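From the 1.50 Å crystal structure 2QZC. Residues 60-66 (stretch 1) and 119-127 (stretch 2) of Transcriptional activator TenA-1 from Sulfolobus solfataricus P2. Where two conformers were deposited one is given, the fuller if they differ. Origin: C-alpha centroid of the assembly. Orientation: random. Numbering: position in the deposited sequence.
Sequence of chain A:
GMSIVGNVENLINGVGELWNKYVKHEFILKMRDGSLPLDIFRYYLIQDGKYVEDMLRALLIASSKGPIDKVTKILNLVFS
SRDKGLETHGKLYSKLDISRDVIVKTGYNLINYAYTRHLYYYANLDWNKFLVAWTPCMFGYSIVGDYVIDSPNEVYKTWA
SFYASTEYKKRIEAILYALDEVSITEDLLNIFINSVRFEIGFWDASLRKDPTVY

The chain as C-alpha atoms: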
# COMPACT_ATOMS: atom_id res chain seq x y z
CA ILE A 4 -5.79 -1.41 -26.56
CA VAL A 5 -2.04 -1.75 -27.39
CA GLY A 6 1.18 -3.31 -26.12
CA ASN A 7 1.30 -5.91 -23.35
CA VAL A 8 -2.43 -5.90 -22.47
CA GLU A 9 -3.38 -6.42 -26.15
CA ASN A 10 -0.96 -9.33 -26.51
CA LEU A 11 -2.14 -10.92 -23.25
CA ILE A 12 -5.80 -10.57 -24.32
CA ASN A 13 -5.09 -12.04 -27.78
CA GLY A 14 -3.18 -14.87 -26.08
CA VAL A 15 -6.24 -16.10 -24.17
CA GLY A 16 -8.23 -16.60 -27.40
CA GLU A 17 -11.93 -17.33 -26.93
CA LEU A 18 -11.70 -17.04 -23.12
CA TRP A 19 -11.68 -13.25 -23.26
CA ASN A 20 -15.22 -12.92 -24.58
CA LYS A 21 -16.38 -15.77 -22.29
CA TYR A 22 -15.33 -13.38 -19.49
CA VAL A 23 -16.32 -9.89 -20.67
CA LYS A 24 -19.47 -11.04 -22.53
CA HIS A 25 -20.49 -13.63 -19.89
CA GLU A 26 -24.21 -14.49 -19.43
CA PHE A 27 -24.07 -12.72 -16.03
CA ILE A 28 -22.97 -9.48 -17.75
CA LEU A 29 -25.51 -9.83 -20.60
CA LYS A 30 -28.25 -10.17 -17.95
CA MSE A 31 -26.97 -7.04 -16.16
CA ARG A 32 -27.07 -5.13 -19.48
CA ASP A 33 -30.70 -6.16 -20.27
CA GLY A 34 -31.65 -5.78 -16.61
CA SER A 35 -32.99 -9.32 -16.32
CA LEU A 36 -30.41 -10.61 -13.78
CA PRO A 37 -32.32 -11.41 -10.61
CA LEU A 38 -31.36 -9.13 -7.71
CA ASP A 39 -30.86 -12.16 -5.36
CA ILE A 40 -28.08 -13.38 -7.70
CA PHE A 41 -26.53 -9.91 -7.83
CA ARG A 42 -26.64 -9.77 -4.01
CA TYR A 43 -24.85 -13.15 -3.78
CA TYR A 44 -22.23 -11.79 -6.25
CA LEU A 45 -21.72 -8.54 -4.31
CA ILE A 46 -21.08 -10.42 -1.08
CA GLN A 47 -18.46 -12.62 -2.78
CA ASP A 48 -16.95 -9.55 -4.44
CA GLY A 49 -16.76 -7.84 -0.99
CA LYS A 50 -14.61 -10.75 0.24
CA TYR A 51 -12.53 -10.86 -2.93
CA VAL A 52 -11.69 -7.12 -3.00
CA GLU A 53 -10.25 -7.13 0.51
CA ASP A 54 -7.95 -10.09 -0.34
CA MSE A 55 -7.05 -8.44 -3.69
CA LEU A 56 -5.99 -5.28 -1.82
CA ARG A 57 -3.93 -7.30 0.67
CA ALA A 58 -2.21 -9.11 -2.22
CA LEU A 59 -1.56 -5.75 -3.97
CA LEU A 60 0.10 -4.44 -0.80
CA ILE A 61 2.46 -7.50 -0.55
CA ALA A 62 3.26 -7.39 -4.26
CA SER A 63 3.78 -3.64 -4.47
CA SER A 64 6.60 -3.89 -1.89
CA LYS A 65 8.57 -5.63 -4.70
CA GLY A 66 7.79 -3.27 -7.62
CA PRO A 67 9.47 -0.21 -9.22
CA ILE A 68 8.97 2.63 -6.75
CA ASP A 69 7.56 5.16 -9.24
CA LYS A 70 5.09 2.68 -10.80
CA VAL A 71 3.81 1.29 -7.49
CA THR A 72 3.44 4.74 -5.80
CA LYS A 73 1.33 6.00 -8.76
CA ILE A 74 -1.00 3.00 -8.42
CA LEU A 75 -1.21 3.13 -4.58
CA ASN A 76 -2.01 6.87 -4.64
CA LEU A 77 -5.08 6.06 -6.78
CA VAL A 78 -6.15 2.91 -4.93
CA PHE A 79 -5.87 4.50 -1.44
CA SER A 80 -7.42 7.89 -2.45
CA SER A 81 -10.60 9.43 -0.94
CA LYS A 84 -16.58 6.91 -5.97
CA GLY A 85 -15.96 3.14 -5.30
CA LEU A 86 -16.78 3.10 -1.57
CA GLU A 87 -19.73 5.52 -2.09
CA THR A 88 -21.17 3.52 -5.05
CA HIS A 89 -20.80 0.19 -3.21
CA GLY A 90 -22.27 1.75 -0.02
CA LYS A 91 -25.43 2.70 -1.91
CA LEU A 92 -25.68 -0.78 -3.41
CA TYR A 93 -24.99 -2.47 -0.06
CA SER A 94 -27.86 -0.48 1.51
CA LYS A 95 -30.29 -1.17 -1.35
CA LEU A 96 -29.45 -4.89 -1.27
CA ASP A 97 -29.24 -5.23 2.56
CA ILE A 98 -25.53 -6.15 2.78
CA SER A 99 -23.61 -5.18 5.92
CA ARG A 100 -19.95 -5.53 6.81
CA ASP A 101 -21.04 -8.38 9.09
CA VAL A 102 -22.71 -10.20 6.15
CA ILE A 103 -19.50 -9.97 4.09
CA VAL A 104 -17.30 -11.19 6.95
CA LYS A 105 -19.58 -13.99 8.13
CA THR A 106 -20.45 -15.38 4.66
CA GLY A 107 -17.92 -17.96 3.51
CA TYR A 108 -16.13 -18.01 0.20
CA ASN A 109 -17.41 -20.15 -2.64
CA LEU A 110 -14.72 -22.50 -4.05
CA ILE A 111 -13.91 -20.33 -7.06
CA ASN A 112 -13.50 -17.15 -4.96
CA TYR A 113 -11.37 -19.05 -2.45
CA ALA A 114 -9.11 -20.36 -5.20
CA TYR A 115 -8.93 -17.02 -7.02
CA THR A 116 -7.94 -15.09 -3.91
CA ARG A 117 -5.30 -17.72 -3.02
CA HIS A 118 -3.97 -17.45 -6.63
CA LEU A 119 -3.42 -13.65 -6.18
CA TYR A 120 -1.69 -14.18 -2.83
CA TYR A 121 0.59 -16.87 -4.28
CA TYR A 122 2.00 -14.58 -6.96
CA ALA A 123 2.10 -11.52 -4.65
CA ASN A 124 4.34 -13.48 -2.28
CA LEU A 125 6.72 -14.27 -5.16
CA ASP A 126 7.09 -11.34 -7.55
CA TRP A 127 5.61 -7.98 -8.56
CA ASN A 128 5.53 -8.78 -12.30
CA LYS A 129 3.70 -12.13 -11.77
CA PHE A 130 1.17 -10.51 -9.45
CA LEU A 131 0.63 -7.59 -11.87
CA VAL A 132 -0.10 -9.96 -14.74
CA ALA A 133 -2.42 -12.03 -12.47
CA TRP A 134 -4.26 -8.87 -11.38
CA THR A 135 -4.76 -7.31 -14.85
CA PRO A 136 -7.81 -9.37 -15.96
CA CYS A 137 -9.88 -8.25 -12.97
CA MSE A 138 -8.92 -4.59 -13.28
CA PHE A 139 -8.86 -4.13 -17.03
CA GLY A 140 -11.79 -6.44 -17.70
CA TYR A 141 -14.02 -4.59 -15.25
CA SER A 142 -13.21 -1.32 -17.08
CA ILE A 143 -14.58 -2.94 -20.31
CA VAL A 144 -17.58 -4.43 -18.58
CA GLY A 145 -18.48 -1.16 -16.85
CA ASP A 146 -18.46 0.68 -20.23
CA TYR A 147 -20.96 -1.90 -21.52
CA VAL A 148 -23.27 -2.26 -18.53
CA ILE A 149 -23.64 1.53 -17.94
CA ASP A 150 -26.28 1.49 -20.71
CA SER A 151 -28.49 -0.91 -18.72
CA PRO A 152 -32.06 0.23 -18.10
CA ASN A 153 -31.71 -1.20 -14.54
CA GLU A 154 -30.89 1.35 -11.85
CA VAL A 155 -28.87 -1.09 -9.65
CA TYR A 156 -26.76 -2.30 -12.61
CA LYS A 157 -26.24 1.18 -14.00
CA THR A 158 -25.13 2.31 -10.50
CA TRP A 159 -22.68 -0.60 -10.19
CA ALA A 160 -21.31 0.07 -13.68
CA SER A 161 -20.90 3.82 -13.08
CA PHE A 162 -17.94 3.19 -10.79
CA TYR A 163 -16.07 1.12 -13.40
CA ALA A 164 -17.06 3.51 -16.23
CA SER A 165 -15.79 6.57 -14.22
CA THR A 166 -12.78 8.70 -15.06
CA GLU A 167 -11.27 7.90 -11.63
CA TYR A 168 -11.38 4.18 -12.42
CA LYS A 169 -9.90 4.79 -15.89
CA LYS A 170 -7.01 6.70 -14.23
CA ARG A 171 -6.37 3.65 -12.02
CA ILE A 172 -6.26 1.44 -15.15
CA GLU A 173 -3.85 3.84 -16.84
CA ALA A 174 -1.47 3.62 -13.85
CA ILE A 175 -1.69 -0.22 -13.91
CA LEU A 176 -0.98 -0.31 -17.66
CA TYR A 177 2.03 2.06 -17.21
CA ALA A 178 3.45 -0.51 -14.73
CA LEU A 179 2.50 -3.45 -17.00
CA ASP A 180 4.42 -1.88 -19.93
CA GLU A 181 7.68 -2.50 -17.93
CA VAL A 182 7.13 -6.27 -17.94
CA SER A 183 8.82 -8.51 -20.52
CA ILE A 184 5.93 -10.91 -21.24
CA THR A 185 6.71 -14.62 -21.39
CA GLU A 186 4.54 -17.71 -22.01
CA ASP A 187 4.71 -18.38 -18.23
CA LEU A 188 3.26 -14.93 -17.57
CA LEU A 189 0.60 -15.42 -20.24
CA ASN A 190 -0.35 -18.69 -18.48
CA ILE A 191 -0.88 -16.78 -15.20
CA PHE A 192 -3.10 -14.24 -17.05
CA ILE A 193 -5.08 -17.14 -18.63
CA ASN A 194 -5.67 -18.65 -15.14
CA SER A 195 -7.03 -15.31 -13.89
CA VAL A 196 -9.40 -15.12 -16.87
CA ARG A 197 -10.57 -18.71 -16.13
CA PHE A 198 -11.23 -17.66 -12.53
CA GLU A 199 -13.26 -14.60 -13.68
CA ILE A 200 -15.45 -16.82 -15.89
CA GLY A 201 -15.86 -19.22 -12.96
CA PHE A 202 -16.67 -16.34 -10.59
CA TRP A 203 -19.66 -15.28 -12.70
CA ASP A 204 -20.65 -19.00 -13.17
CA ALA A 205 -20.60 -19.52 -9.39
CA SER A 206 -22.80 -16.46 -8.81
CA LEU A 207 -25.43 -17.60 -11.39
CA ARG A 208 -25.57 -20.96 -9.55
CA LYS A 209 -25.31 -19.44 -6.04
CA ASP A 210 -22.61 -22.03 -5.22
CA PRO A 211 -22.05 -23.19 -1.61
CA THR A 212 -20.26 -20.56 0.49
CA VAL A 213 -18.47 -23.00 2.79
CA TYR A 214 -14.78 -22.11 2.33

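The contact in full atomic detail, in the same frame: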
# COMPACT_ATOMS: atom_id res chain seq x y z
N LEU A 60 -0.86 -5.04 -1.76
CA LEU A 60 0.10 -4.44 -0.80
C LEU A 60 1.40 -5.26 -0.70
O LEU A 60 2.51 -4.70 -0.84
CB LEU A 60 -0.55 -4.28 0.57
CG LEU A 60 -1.64 -3.22 0.65
CD1 LEU A 60 -2.50 -3.39 1.94
CD2 LEU A 60 -1.00 -1.80 0.55
N ILE A 61 1.30 -6.60 -0.58
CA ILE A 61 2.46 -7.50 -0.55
C ILE A 61 3.26 -7.34 -1.83
O ILE A 61 4.49 -7.21 -1.80
CB ILE A 61 2.04 -9.05 -0.47
CG1 ILE A 61 1.30 -9.39 0.79
CG2 ILE A 61 3.31 -9.95 -0.59
CD1 ILE A 61 0.55 -10.73 0.74
N ALA A 62 2.58 -7.41 -2.95
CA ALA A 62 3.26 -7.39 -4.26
C ALA A 62 3.95 -6.06 -4.52
O ALA A 62 5.10 -6.03 -5.02
CB ALA A 62 2.27 -7.68 -5.39
N SER A 63 3.26 -4.98 -4.17
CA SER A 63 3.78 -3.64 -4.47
C SER A 63 5.09 -3.36 -3.74
O SER A 63 5.91 -2.57 -4.24
CB SER A 63 2.71 -2.57 -4.22
OG SER A 63 2.42 -2.48 -2.84
N SER A 64 5.32 -4.02 -2.61
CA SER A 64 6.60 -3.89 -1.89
C SER A 64 7.80 -4.32 -2.73
O SER A 64 8.96 -3.99 -2.39
CB SER A 64 6.60 -4.73 -0.61
OG SER A 64 6.71 -6.13 -0.88
N LYS A 65 7.54 -5.08 -3.82
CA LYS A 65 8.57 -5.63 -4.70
C LYS A 65 8.67 -4.93 -6.05
O LYS A 65 9.51 -5.32 -6.85
CB LYS A 65 8.27 -7.12 -4.97
CG LYS A 65 8.17 -8.01 -3.74
CD LYS A 65 7.72 -9.43 -4.13
CE LYS A 65 7.49 -10.32 -2.91
NZ LYS A 65 8.70 -10.49 -2.06
N GLY A 66 7.84 -3.92 -6.32
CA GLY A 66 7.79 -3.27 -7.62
C GLY A 66 8.63 -2.01 -7.78
O GLY A 66 9.16 -1.53 -6.79
N LEU A 119 -4.02 -15.01 -6.27
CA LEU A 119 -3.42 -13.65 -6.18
C LEU A 119 -2.37 -13.60 -5.07
O LEU A 119 -1.31 -13.04 -5.27
CB LEU A 119 -4.49 -12.58 -5.96
CG LEU A 119 -5.50 -12.43 -7.09
CD1 LEU A 119 -6.50 -11.33 -6.69
CD2 LEU A 119 -4.83 -12.10 -8.42
N TYR A 120 -2.68 -14.18 -3.89
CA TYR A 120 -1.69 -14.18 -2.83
C TYR A 120 -0.42 -14.92 -3.23
O TYR A 120 0.70 -14.48 -2.85
CB TYR A 120 -2.24 -14.78 -1.52
CG TYR A 120 -3.19 -13.91 -0.71
CD1 TYR A 120 -2.71 -12.80 -0.05
CD2 TYR A 120 -4.55 -14.22 -0.55
CE1 TYR A 120 -3.53 -12.05 0.76
CE2 TYR A 120 -5.38 -13.47 0.26
CZ TYR A 120 -4.87 -12.34 0.87
OH TYR A 120 -5.69 -11.61 1.69
N TYR A 121 -0.55 -16.06 -3.90
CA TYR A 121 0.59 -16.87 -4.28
C TYR A 121 1.58 -16.04 -5.08
O TYR A 121 2.79 -16.00 -4.75
CB TYR A 121 0.13 -18.13 -5.05
CG TYR A 121 1.30 -18.92 -5.60
CD1 TYR A 121 2.04 -19.71 -4.77
CD2 TYR A 121 1.65 -18.88 -6.92
CE1 TYR A 121 3.16 -20.42 -5.23
CE2 TYR A 121 2.76 -19.59 -7.40
CZ TYR A 121 3.50 -20.37 -6.55
OH TYR A 121 4.59 -21.08 -7.02
N TYR A 122 1.11 -15.38 -6.11
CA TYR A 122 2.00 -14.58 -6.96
C TYR A 122 2.50 -13.31 -6.27
O TYR A 122 3.66 -12.95 -6.42
CB TYR A 122 1.37 -14.31 -8.35
CG TYR A 122 1.33 -15.60 -9.12
CD1 TYR A 122 2.51 -16.22 -9.51
CD2 TYR A 122 0.12 -16.24 -9.39
CE1 TYR A 122 2.47 -17.48 -10.17
CE2 TYR A 122 0.09 -17.47 -10.04
CZ TYR A 122 1.26 -18.06 -10.41
OH TYR A 122 1.25 -19.32 -11.02
N ALA A 123 1.65 -12.72 -5.43
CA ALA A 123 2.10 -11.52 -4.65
C ALA A 123 3.25 -11.86 -3.75
O ALA A 123 4.19 -11.05 -3.59
CB ALA A 123 0.99 -10.97 -3.84
N ASN A 124 3.23 -13.05 -3.15
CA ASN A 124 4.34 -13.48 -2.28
C ASN A 124 5.63 -13.83 -3.01
O ASN A 124 6.71 -13.93 -2.36
CB ASN A 124 3.87 -14.62 -1.39
CG ASN A 124 3.02 -14.12 -0.22
OD1 ASN A 124 3.51 -13.39 0.59
ND2 ASN A 124 1.84 -14.65 -0.07
N LEU A 125 5.55 -13.97 -4.33
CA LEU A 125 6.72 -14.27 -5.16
C LEU A 125 7.34 -13.09 -5.89
O LEU A 125 8.55 -12.93 -5.86
CB LEU A 125 6.38 -15.34 -6.20
CG LEU A 125 6.01 -16.73 -5.67
CD1 LEU A 125 5.78 -17.58 -6.91
CD2 LEU A 125 7.09 -17.30 -4.77
N ASP A 126 6.55 -12.31 -6.59
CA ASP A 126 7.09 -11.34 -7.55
C ASP A 126 6.09 -10.29 -7.98
O ASP A 126 4.94 -10.64 -8.26
CB ASP A 126 7.43 -12.22 -8.78
CG ASP A 126 8.11 -11.52 -9.86
OD1 ASP A 126 9.31 -11.22 -9.72
OD2 ASP A 126 7.49 -11.33 -10.89
N TRP A 127 6.50 -9.02 -8.09
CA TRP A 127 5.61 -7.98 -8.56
C TRP A 127 5.08 -8.25 -9.97
O TRP A 127 3.87 -8.14 -10.21
CB TRP A 127 6.27 -6.60 -8.48
CG TRP A 127 5.59 -5.52 -9.25
CD1 TRP A 127 6.01 -4.96 -10.44
CD2 TRP A 127 4.34 -4.89 -8.93
NE1 TRP A 127 5.12 -3.99 -10.83
CE2 TRP A 127 4.08 -3.93 -9.93
CE3 TRP A 127 3.42 -5.02 -7.88
CZ2 TRP A 127 2.92 -3.14 -9.94
CZ3 TRP A 127 2.26 -4.23 -7.87
CH2 TRP A 127 2.03 -3.29 -8.88

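Residues 60-66 run from the end of a helix into a turn, and residues 119-127 run from the end of a second helix through Asp126 to the start of the next, at Trp127. Their backbones come nearest, CA to CA, at Ala62 and Ala123, 4.3 Å apart. No hydrogen bond crosses the interface, which buries 484 Å² through van der Waals contact.

Stretch 2 first reaches its partner at Tyr120. Its CA-to-CB bond points sideways, yet the ring swings nearer, and CD1 meets CD1 of Ile61 at 3.9 Å, with the methyl at the ring edge. One turn later, Ala123 is the centre of the packing. Its CB contacts CB of Ile61 at 4.0 Å and CB of Ala62 at 3.9 Å; with only methyl groups at Ala62 and Ala123, the backbones can approach closely. The Ala123 carbonyl is also covered, its O lying 3.3 Å from CG2 of Ile61 and 3.4 Å from CE of Lys65.

Asn124 starts away from stretch 1, but its amide end turns back, placing OD1 3.6 Å from CG2 of Ile61; a weak hydrogen bond from ND2 to Tyr120 O (3.0 Å) ties the same amide to its own helix. The aliphatic part of Lys65 then runs along the backbone here, with CD 4.0 Å from both Leu125 O and Asp126 N. Asp126, whose CA-to-CB bond points away from stretch 1, caps the N-terminus of the next helix with its side chain.

Trp127 gives the largest single area to the contact. Its CE3 lies 3.8 Å from CB of Ala62 and 3.7 Å from CA of Ser63. The type I turn from Ser63 to Gly66, closed by Gly66 N to Ser63 O (3.1 Å), brings Gly66 over the indole face: its CA sits 3.8 Å from the five-membered ring centroid in a CH-pi contact. An ideal CB on Gly66 would fall 3.0 Å from Trp127 CD2, a clash that glycine avoids.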